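Local coordinates for possible adhesin (Caldicellulosiruptor kronotskyensis, PDB 4WA0), which probably mediates attachment of the bacterium to cellulose, this chain being the C-terminal beta-helix domain of a tapirin, at residues A[10-21]-A[313-323]; A[236-247]-A[260-268]. All coordinates share one frame; numbering follows the deposited sequence.

Interaction 1 of 2, residues A[10-21]-A[313-323]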
loop_
_atom_site.group_PDB
_atom_site.type_symbol
_atom_site.label_atom_id
_atom_site.label_comp_id
_atom_site.label_asym_id
_atom_site.label_seq_id
_atom_site.Cartn_x
_atom_site.Cartn_y
_atom_site.Cartn_z
ATOM N N TYR A 10 7.983 -8.817 3.032
ATOM C CA TYR A 10 7.435 -7.501 2.999
ATOM C C TYR A 10 8.518 -6.462 3.165
ATOM O O TYR A 10 9.375 -6.606 4.037
ATOM C CB TYR A 10 6.345 -7.324 4.090
ATOM C CG TYR A 10 5.067 -7.999 3.634
ATOM C CD1 TYR A 10 4.893 -9.344 3.842
ATOM C CD2 TYR A 10 4.080 -7.315 2.951
ATOM C CE1 TYR A 10 3.767 -9.991 3.403
ATOM C CE2 TYR A 10 2.926 -7.957 2.517
ATOM C CZ TYR A 10 2.802 -9.313 2.745
ATOM O OH TYR A 10 1.716 -10.051 2.311
ATOM N N ALA A 11 8.459 -5.428 2.352
ATOM C CA ALA A 11 9.302 -4.260 2.552
ATOM C C ALA A 11 8.925 -3.601 3.890
ATOM O O ALA A 11 9.797 -3.157 4.705
ATOM C CB ALA A 11 9.132 -3.297 1.456
ATOM N N ILE A 12 7.605 -3.493 4.097
ATOM C CA ILE A 12 7.060 -2.942 5.341
ATOM C C ILE A 12 5.893 -3.862 5.763
ATOM O O ILE A 12 4.911 -4.016 5.017
ATOM C CB ILE A 12 6.566 -1.503 5.196
ATOM C CG1 ILE A 12 7.656 -0.562 4.707
ATOM C CG2 ILE A 12 6.020 -0.986 6.517
ATOM C CD1 ILE A 12 7.155 0.777 4.340
ATOM N N PHE A 13 6.024 -4.474 6.935
ATOM C CA PHE A 13 4.962 -5.295 7.508
ATOM C C PHE A 13 4.525 -4.675 8.838
ATOM O O PHE A 13 5.343 -4.461 9.737
ATOM C CB PHE A 13 5.443 -6.717 7.685
ATOM C CG PHE A 13 4.403 -7.613 8.267
ATOM C CD1 PHE A 13 4.158 -7.620 9.657
ATOM C CD2 PHE A 13 3.672 -8.449 7.434
ATOM C CE1 PHE A 13 3.132 -8.422 10.138
ATOM C CE2 PHE A 13 2.663 -9.242 7.926
ATOM C CZ PHE A 13 2.414 -9.230 9.279
ATOM N N SER A 14 3.253 -4.377 9.008
ATOM C CA SER A 14 2.741 -3.859 10.261
ATOM C C SER A 14 1.604 -4.732 10.776
ATOM O O SER A 14 0.542 -4.860 10.130
ATOM C CB SER A 14 2.233 -2.440 10.028
ATOM O OG SER A 14 1.769 -1.807 11.227
ATOM N N LYS A 15 1.782 -5.270 11.973
ATOM C CA LYS A 15 0.734 -6.151 12.591
ATOM C C LYS A 15 -0.571 -5.391 12.723
ATOM O O LYS A 15 -1.629 -5.953 12.409
ATOM C CB LYS A 15 1.170 -6.785 13.898
ATOM C CG LYS A 15 0.044 -7.549 14.675
ATOM C CD LYS A 15 0.627 -8.113 15.990
ATOM C CE LYS A 15 -0.184 -7.680 17.220
ATOM N NZ LYS A 15 0.675 -7.618 18.465
ATOM N N GLY A 16 -0.518 -4.143 13.205
ATOM C CA GLY A 16 -1.640 -3.304 13.463
ATOM C C GLY A 16 -1.630 -2.126 12.475
ATOM O O GLY A 16 -0.968 -2.182 11.424
ATOM N N ALA A 17 -2.329 -1.067 12.822
ATOM C CA ALA A 17 -2.399 0.133 12.026
ATOM C C ALA A 17 -1.000 0.690 11.636
ATOM O O ALA A 17 -0.081 0.709 12.444
ATOM C CB ALA A 17 -3.243 1.209 12.700
ATOM N N LEU A 18 -0.904 1.176 10.406
ATOM C CA LEU A 18 0.371 1.694 9.849
ATOM C C LEU A 18 0.128 3.133 9.401
ATOM O O LEU A 18 -0.729 3.390 8.556
ATOM C CB LEU A 18 0.848 0.815 8.695
ATOM C CG LEU A 18 1.989 1.453 7.843
ATOM C CD1 LEU A 18 3.298 1.671 8.606
ATOM C CD2 LEU A 18 2.338 0.608 6.620
ATOM N N ASN A 19 0.940 4.070 9.925
ATOM C CA ASN A 19 0.993 5.417 9.453
ATOM C C ASN A 19 2.355 5.686 8.849
ATOM O O ASN A 19 3.364 5.680 9.557
ATOM C CB ASN A 19 0.752 6.374 10.596
ATOM C CG ASN A 19 -0.600 6.136 11.266
ATOM O OD1 ASN A 19 -1.609 5.960 10.626
ATOM N ND2 ASN A 19 -0.594 6.154 12.592
ATOM N N THR A 20 2.449 5.838 7.527
ATOM C CA THR A 20 3.715 6.148 6.888
ATOM C C THR A 20 4.188 7.607 7.118
ATOM O O THR A 20 3.470 8.493 7.586
ATOM C CB THR A 20 3.756 5.841 5.387
ATOM O OG1 THR A 20 3.001 6.812 4.694
ATOM C CG2 THR A 20 3.141 4.538 5.095
ATOM N N ASN A 21 5.464 7.812 6.816
ATOM C CA ASN A 21 6.016 9.128 6.837
ATOM C C ASN A 21 5.812 9.789 5.472
ATOM O O ASN A 21 5.427 9.133 4.496
ATOM C CB ASN A 21 7.515 9.080 7.171
ATOM C CG ASN A 21 8.349 8.230 6.221
ATOM O OD1 ASN A 21 7.965 7.139 5.837
ATOM N ND2 ASN A 21 9.560 8.677 5.942
ATOM N N SER A 313 14.332 -4.163 5.097
ATOM C CA SER A 313 12.925 -4.201 5.409
ATOM C C SER A 313 12.675 -3.666 6.804
ATOM O O SER A 313 13.609 -3.564 7.641
ATOM C CB SER A 313 12.368 -5.641 5.218
ATOM O OG SER A 313 12.779 -6.531 6.269
ATOM N N ILE A 314 11.409 -3.363 7.041
ATOM C CA ILE A 314 10.863 -2.831 8.328
ATOM C C ILE A 314 9.665 -3.647 8.741
ATOM O O ILE A 314 8.682 -3.789 7.961
ATOM C CB ILE A 314 10.442 -1.334 8.196
ATOM C CG1 ILE A 314 11.614 -0.542 7.820
ATOM C CG2 ILE A 314 9.714 -0.879 9.444
ATOM C CD1 ILE A 314 11.189 0.833 7.378
ATOM N N ILE A 315 9.697 -4.185 9.986
ATOM C CA ILE A 315 8.639 -5.044 10.515
ATOM C C ILE A 315 8.221 -4.555 11.869
ATOM O O ILE A 315 9.063 -4.432 12.757
ATOM C CB ILE A 315 9.099 -6.510 10.606
ATOM C CG1 ILE A 315 9.440 -7.006 9.216
ATOM C CG2 ILE A 315 7.989 -7.409 11.208
ATOM C CD1 ILE A 315 10.196 -8.285 9.182
ATOM N N SER A 316 6.937 -4.251 12.012
ATOM C CA SER A 316 6.416 -3.925 13.310
ATOM C C SER A 316 5.499 -5.048 13.737
ATOM O O SER A 316 4.651 -5.514 12.958
ATOM C CB SER A 316 5.567 -2.681 13.212
ATOM O OG SER A 316 4.594 -2.627 14.282
ATOM N N LEU A 317 5.631 -5.431 14.994
ATOM C CA LEU A 317 4.877 -6.536 15.562
ATOM C C LEU A 317 4.160 -6.059 16.798
ATOM O O LEU A 317 3.717 -6.898 17.580
ATOM C CB LEU A 317 5.820 -7.728 15.909
ATOM C CG LEU A 317 6.514 -8.394 14.711
ATOM C CD1 LEU A 317 7.445 -9.491 15.149
ATOM C CD2 LEU A 317 5.491 -8.883 13.750
ATOM N N GLY A 318 3.991 -4.738 16.898
ATOM C CA GLY A 318 3.216 -4.069 17.906
ATOM C C GLY A 318 1.758 -3.840 17.556
ATOM O O GLY A 318 1.227 -4.370 16.599
ATOM N N SER A 319 1.055 -3.043 18.361
ATOM C CA SER A 319 -0.375 -2.865 18.124
ATOM C C SER A 319 -0.644 -1.849 17.085
ATOM O O SER A 319 -1.666 -1.911 16.415
ATOM C CB SER A 319 -1.162 -2.497 19.393
ATOM O OG SER A 319 -0.702 -1.267 19.879
ATOM N N THR A 320 0.249 -0.891 16.924
ATOM C CA THR A 320 0.140 0.121 15.889
ATOM C C THR A 320 1.572 0.550 15.568
ATOM O O THR A 320 2.508 0.269 16.345
ATOM C CB THR A 320 -0.601 1.416 16.306
ATOM O OG1 THR A 320 0.117 2.056 17.372
ATOM C CG2 THR A 320 -2.083 1.178 16.733
ATOM N N PHE A 321 1.746 1.262 14.453
ATOM C CA PHE A 321 3.075 1.520 13.972
ATOM C C PHE A 321 3.131 2.851 13.215
ATOM O O PHE A 321 2.324 3.050 12.313
ATOM C CB PHE A 321 3.473 0.407 13.046
ATOM C CG PHE A 321 4.852 0.523 12.513
ATOM C CD1 PHE A 321 5.893 0.843 13.361
ATOM C CD2 PHE A 321 5.137 0.228 11.239
ATOM C CE1 PHE A 321 7.181 0.941 12.885
ATOM C CE2 PHE A 321 6.413 0.282 10.741
ATOM C CZ PHE A 321 7.445 0.697 11.562
ATOM N N ASN A 322 4.055 3.726 13.585
ATOM C CA ASN A 322 4.327 4.965 12.862
ATOM C C ASN A 322 5.751 4.940 12.420
ATOM O O ASN A 322 6.669 4.528 13.261
ATOM C CB ASN A 322 4.121 6.186 13.791
ATOM C CG ASN A 322 2.690 6.250 14.356
ATOM O OD1 ASN A 322 1.807 6.683 13.721
ATOM N ND2 ASN A 322 2.484 5.601 15.497
ATOM N N ILE A 323 5.979 5.335 11.176
ATOM C CA ILE A 323 7.330 5.606 10.657
ATOM C C ILE A 323 7.465 7.109 10.724
ATOM O O ILE A 323 6.676 7.822 10.083
ATOM C CB ILE A 323 7.502 5.104 9.191
ATOM C CG1 ILE A 323 7.287 3.593 9.136
ATOM C CG2 ILE A 323 8.932 5.476 8.696
ATOM C CD1 ILE A 323 7.301 3.148 7.684
HETATM O O HOH W 1 11.203 -8.466 5.636
HETATM O O HOH W 2 1.707 -2.629 14.052
HETATM O O HOH W 3 -4.499 -1.563 14.570
HETATM O O HOH W 4 4.399 9.026 10.315
#

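Interaction 2 of 2, residues A[236-247]-A[260-268]. With MG (magnesium ion), chain B.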
loop_
_atom_site.group_PDB
_atom_site.type_symbol
_atom_site.label_atom_id
_atom_site.label_comp_id
_atom_site.label_asym_id
_atom_site.label_seq_id
_atom_site.Cartn_x
_atom_site.Cartn_y
_atom_site.Cartn_z
ATOM N N LEU A 236 11.131 -8.682 22.050
ATOM C CA LEU A 236 12.232 -8.754 21.130
ATOM C C LEU A 236 13.567 -8.643 21.912
ATOM O O LEU A 236 13.694 -7.904 22.928
ATOM C CB LEU A 236 12.089 -7.630 20.071
ATOM C CG LEU A 236 10.823 -7.662 19.185
ATOM C CD1 LEU A 236 10.777 -6.524 18.142
ATOM C CD2 LEU A 236 10.647 -9.016 18.485
ATOM N N PRO A 237 14.608 -9.343 21.446
ATOM C CA PRO A 237 15.881 -9.325 22.169
ATOM C C PRO A 237 16.554 -7.980 22.312
ATOM O O PRO A 237 16.373 -7.080 21.481
ATOM C CB PRO A 237 16.802 -10.255 21.363
ATOM C CG PRO A 237 16.044 -10.710 20.213
ATOM C CD PRO A 237 14.609 -10.327 20.358
ATOM N N ALA A 238 17.283 -7.840 23.418
ATOM C CA ALA A 238 18.215 -6.737 23.600
ATOM C C ALA A 238 19.493 -7.294 24.054
ATOM O O ALA A 238 19.536 -8.371 24.680
ATOM C CB ALA A 238 17.714 -5.709 24.621
ATOM N N ASP A 239 20.552 -6.573 23.776
ATOM C CA ASP A 239 21.873 -7.015 24.231
ATOM C C ASP A 239 22.677 -5.855 24.829
ATOM O O ASP A 239 22.388 -4.686 24.554
ATOM C CB ASP A 239 22.648 -7.748 23.083
ATOM C CG ASP A 239 22.660 -6.996 21.736
ATOM O OD1 ASP A 239 22.995 -5.795 21.704
ATOM O OD2 ASP A 239 22.434 -7.689 20.670
ATOM N N SER A 240 23.746 -6.186 25.570
ATOM C CA SER A 240 24.411 -5.221 26.417
ATOM C C SER A 240 25.346 -4.342 25.660
ATOM O O SER A 240 25.562 -3.205 26.037
ATOM C CB SER A 240 25.159 -5.943 27.589
ATOM O OG SER A 240 26.313 -6.653 27.095
ATOM N N VAL A 241 25.889 -4.853 24.588
ATOM C CA VAL A 241 26.671 -4.052 23.648
ATOM C C VAL A 241 25.822 -3.007 22.879
ATOM O O VAL A 241 24.596 -3.139 22.760
ATOM C CB VAL A 241 27.451 -4.926 22.632
ATOM C CG1 VAL A 241 28.423 -5.854 23.382
ATOM C CG2 VAL A 241 26.533 -5.719 21.699
ATOM N N GLY A 242 26.498 -1.986 22.364
ATOM C CA GLY A 242 25.818 -1.008 21.543
ATOM C C GLY A 242 24.896 -0.254 22.451
ATOM O O GLY A 242 25.347 0.249 23.502
ATOM N N SER A 243 23.609 -0.186 22.075
ATOM C CA SER A 243 22.611 0.435 22.935
ATOM C C SER A 243 21.954 -0.641 23.730
ATOM O O SER A 243 21.546 -1.677 23.189
ATOM C CB SER A 243 21.576 1.234 22.131
ATOM O OG SER A 243 20.477 1.538 22.953
ATOM N N ASN A 244 21.855 -0.438 25.047
ATOM C CA ASN A 244 21.320 -1.512 25.907
ATOM C C ASN A 244 19.854 -1.869 25.649
ATOM O O ASN A 244 19.372 -2.895 26.055
ATOM C CB ASN A 244 21.562 -1.165 27.408
ATOM C CG ASN A 244 20.725 0.035 27.900
ATOM O OD1 ASN A 244 20.383 0.986 27.154
ATOM N ND2 ASN A 244 20.412 0.004 29.186
ATOM N N GLN A 245 19.156 -0.957 24.955
ATOM C CA GLN A 245 17.771 -1.056 24.667
ATOM C C GLN A 245 17.517 -1.857 23.357
ATOM O O GLN A 245 16.393 -2.261 23.082
ATOM C CB GLN A 245 17.197 0.355 24.566
ATOM C CG GLN A 245 15.729 0.374 24.204
ATOM C CD GLN A 245 15.429 0.635 22.696
ATOM O OE1 GLN A 245 16.199 1.302 22.001
ATOM N NE2 GLN A 245 14.282 0.198 22.253
ATOM N N LEU A 246 18.579 -1.999 22.576
ATOM C CA LEU A 246 18.477 -2.720 21.295
ATOM C C LEU A 246 19.207 -4.032 21.281
ATOM O O LEU A 246 20.210 -4.216 21.988
ATOM C CB LEU A 246 18.954 -1.908 20.111
ATOM C CG LEU A 246 18.297 -0.542 19.831
ATOM C CD1 LEU A 246 19.075 0.313 18.837
ATOM C CD2 LEU A 246 16.829 -0.728 19.513
ATOM N N GLY A 247 18.734 -4.908 20.369
ATOM C CA GLY A 247 19.413 -6.178 20.074
ATOM C C GLY A 247 19.781 -6.250 18.609
ATOM O O GLY A 247 19.223 -5.532 17.799
ATOM N N VAL A 260 20.066 -7.622 11.501
ATOM C CA VAL A 260 18.763 -7.333 12.044
ATOM C C VAL A 260 18.941 -6.582 13.372
ATOM O O VAL A 260 19.730 -7.010 14.224
ATOM C CB VAL A 260 17.827 -8.562 12.113
ATOM C CG1 VAL A 260 18.425 -9.642 12.958
ATOM C CG2 VAL A 260 16.441 -8.193 12.599
ATOM N N ILE A 261 18.179 -5.483 13.497
ATOM C CA ILE A 261 18.078 -4.731 14.747
ATOM C C ILE A 261 16.714 -4.933 15.350
ATOM O O ILE A 261 15.729 -4.743 14.659
ATOM C CB ILE A 261 18.305 -3.242 14.450
ATOM C CG1 ILE A 261 19.657 -2.972 13.781
ATOM C CG2 ILE A 261 18.280 -2.351 15.673
ATOM C CD1 ILE A 261 20.908 -3.530 14.426
ATOM N N TYR A 262 16.679 -5.265 16.647
ATOM C CA TYR A 262 15.455 -5.503 17.362
ATOM C C TYR A 262 15.308 -4.385 18.399
ATOM O O TYR A 262 16.243 -4.135 19.160
ATOM C CB TYR A 262 15.529 -6.776 18.133
ATOM C CG TYR A 262 15.642 -8.042 17.272
ATOM C CD1 TYR A 262 14.566 -8.557 16.684
ATOM C CD2 TYR A 262 16.834 -8.737 17.200
ATOM C CE1 TYR A 262 14.656 -9.735 15.902
ATOM C CE2 TYR A 262 16.944 -9.896 16.414
ATOM C CZ TYR A 262 15.832 -10.386 15.820
ATOM O OH TYR A 262 15.875 -11.552 15.069
ATOM N N GLY A 263 14.170 -3.707 18.395
ATOM C CA GLY A 263 13.855 -2.760 19.515
ATOM C C GLY A 263 12.457 -3.050 19.997
ATOM O O GLY A 263 11.490 -2.693 19.342
ATOM N N GLU A 264 12.315 -3.660 21.169
ATOM C CA GLU A 264 10.989 -3.964 21.633
ATOM C C GLU A 264 10.085 -2.743 21.690
ATOM O O GLU A 264 9.003 -2.707 21.091
ATOM C CB GLU A 264 11.028 -4.682 22.995
ATOM C CG GLU A 264 9.669 -4.899 23.644
ATOM C CD GLU A 264 8.778 -5.938 22.951
ATOM O OE1 GLU A 264 9.211 -6.581 21.951
ATOM O OE2 GLU A 264 7.637 -6.157 23.401
ATOM N N SER A 265 10.542 -1.714 22.375
ATOM C CA SER A 265 9.709 -0.529 22.567
ATOM C C SER A 265 9.644 0.466 21.437
ATOM O O SER A 265 8.658 1.229 21.322
ATOM C CB SER A 265 10.193 0.207 23.867
ATOM O OG SER A 265 10.025 -0.634 25.017
ATOM N N TYR A 266 10.721 0.546 20.642
ATOM C CA TYR A 266 10.902 1.513 19.621
ATOM C C TYR A 266 12.291 1.248 19.020
ATOM O O TYR A 266 13.143 0.566 19.600
ATOM C CB TYR A 266 10.802 2.991 20.107
ATOM C CG TYR A 266 11.633 3.311 21.360
ATOM C CD1 TYR A 266 13.000 3.581 21.277
ATOM C CD2 TYR A 266 11.042 3.396 22.602
ATOM C CE1 TYR A 266 13.724 3.853 22.413
ATOM C CE2 TYR A 266 11.803 3.571 23.751
ATOM C CZ TYR A 266 13.094 3.888 23.644
ATOM O OH TYR A 266 13.859 4.134 24.727
ATOM N N ILE A 267 12.476 1.792 17.815
ATOM C CA ILE A 267 13.777 1.987 17.288
ATOM C C ILE A 267 13.944 3.422 16.765
ATOM O O ILE A 267 13.185 3.887 15.917
ATOM C CB ILE A 267 14.183 0.982 16.143
ATOM C CG1 ILE A 267 14.056 -0.461 16.585
ATOM C CG2 ILE A 267 15.569 1.311 15.659
ATOM C CD1 ILE A 267 14.077 -1.472 15.430
ATOM N N ASN A 268 15.033 4.044 17.178
ATOM C CA ASN A 268 15.469 5.345 16.638
ATOM C C ASN A 268 16.814 5.177 15.904
ATOM O O ASN A 268 17.668 4.421 16.372
ATOM C CB ASN A 268 15.611 6.395 17.763
ATOM C CG ASN A 268 14.335 6.559 18.505
ATOM O OD1 ASN A 268 13.255 6.590 17.903
ATOM N ND2 ASN A 268 14.407 6.550 19.868
HETATM MG MG MG B . 22.411 -3.674 22.559
HETATM O O HOH W 5 14.686 -4.812 22.216
HETATM O O HOH W 6 16.173 2.932 19.584
HETATM O O HOH W 7 12.855 -1.617 24.110
#

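Interaction 1 of 2, residues A[10-21]-A[313-323]
Asn19 and Asn322 extend in parallel from neighbouring strands, and Asn19 ND2 gives a straight hydrogen bond to Asn322 OD1 (2.7 Å, 171°). The acceptor sits in the amide plane of Asn19, although the donor is tilted from the carbonyl plane of Asn322. Asparagine suits this place because the two CA atoms lie only 4.8 Å apart, close enough for one amide to donate to the other. On the face carrying Leu18 and Phe321, Leu18 CD1 packs 3.5 Å from Phe321 CD2. Ser316 CB covers one face of that ring, and Ile12 CG2 reaches its edge. Ile12 and Ile323 meet tip to tip through their CD1 methyls.

Parallel backbone bonds fix this register, among them Ser316 N to Phe13 O (2.8 Å). Where both chains turn, a water joins Ser14 OG, Gly16 N, Ser316 OG and Gly318 O; Ser14 OG also donates to Gly16 O (2.8 Å). With CG anti to the backbone N (chi1 172°), Lys15 runs past the Gly318 carbonyl, and its NZ bonds Leu317 O.

The beta-helix interior is thus mostly Ile, Leu and Phe, with two buried serines sharing a water; the asparagine amides pair on the other face.

Interaction 2 of 2, residues A[236-247]-A[260-268]
Glu264 and Gln245 make the side-chain hydrogen bonds that tie the metal-binding loop 236-247 to residues 260-268. Glu264 OE1 accepts from Leu236 N at 2.8 Å; the N-H points nearly straight at it, from above the carboxylate plane. The same oxygen forms a salt bridge with Arg297, so the carboxylate serves a backbone amide and a cation together. Gln245 NE2 donates to Tyr266 O (2.9 Å), which lies in the plane of the Gln245 amide. A bend at chi2 (-99°) folds this amide over one face of the Tyr266 ring, with the two planes 27° apart. Glutamine suits this place because its OE1 also accepts from a water held by Asn268 N.

Gly247 pairs with Tyr262 as an antiparallel hydrogen-bonded pair, each N donating to the other's O. Having no side chain, Gly247 lets Pro237 O lie close against its CA, at 3.5 Å.

Just before this pair, Leu246 O binds magnesium at 2.3 Å. Asp239 is bidentate through O and OD1, Val241 O and Ser243 O add two more ligands, and Glu275 completes the six protein oxygens. Asp239 OD2 is bound by Arg279 and Ser248 N, which position the carboxylate.

Packing follows around these bonds. Pro237 CG makes a CH-pi contact with the Tyr262 ring, 4.0 Å from its centroid, while Val260 CG2 covers the opposite face. Leu246 CD2 reaches Gly263 CA at 3.6 Å and also touches Ile267 CG1.

Helix 342-352 meets Pro237 and Tyr262, whose OH bonds Asp347; helix 269-280, the source of Glu275, packs on Leu246 and Ile261; and strand 291-296 pairs with strand 258-263 while touching Leu236.

In the fold
Interaction 1 joins strands near the chain's start to strands near its end, and interaction 2 falls between them in sequence. Their centres are about 17 Å apart and their nearest atoms about 5 Å, without touching. Strand 291-296 lies between 313-316 and 258-263, and strand 299-302 between 320-325 and 266-268, so one coil of the beta-helix separates the two contacts. Interaction 1 is thus the seam where early and late strands, set side by side, make one continuous solenoid with both inside it rather than at its ends. Interaction 2 lies toward one end, where the magnesium loop and helix 269-280 pack against the outermost coil and may serve to cap it.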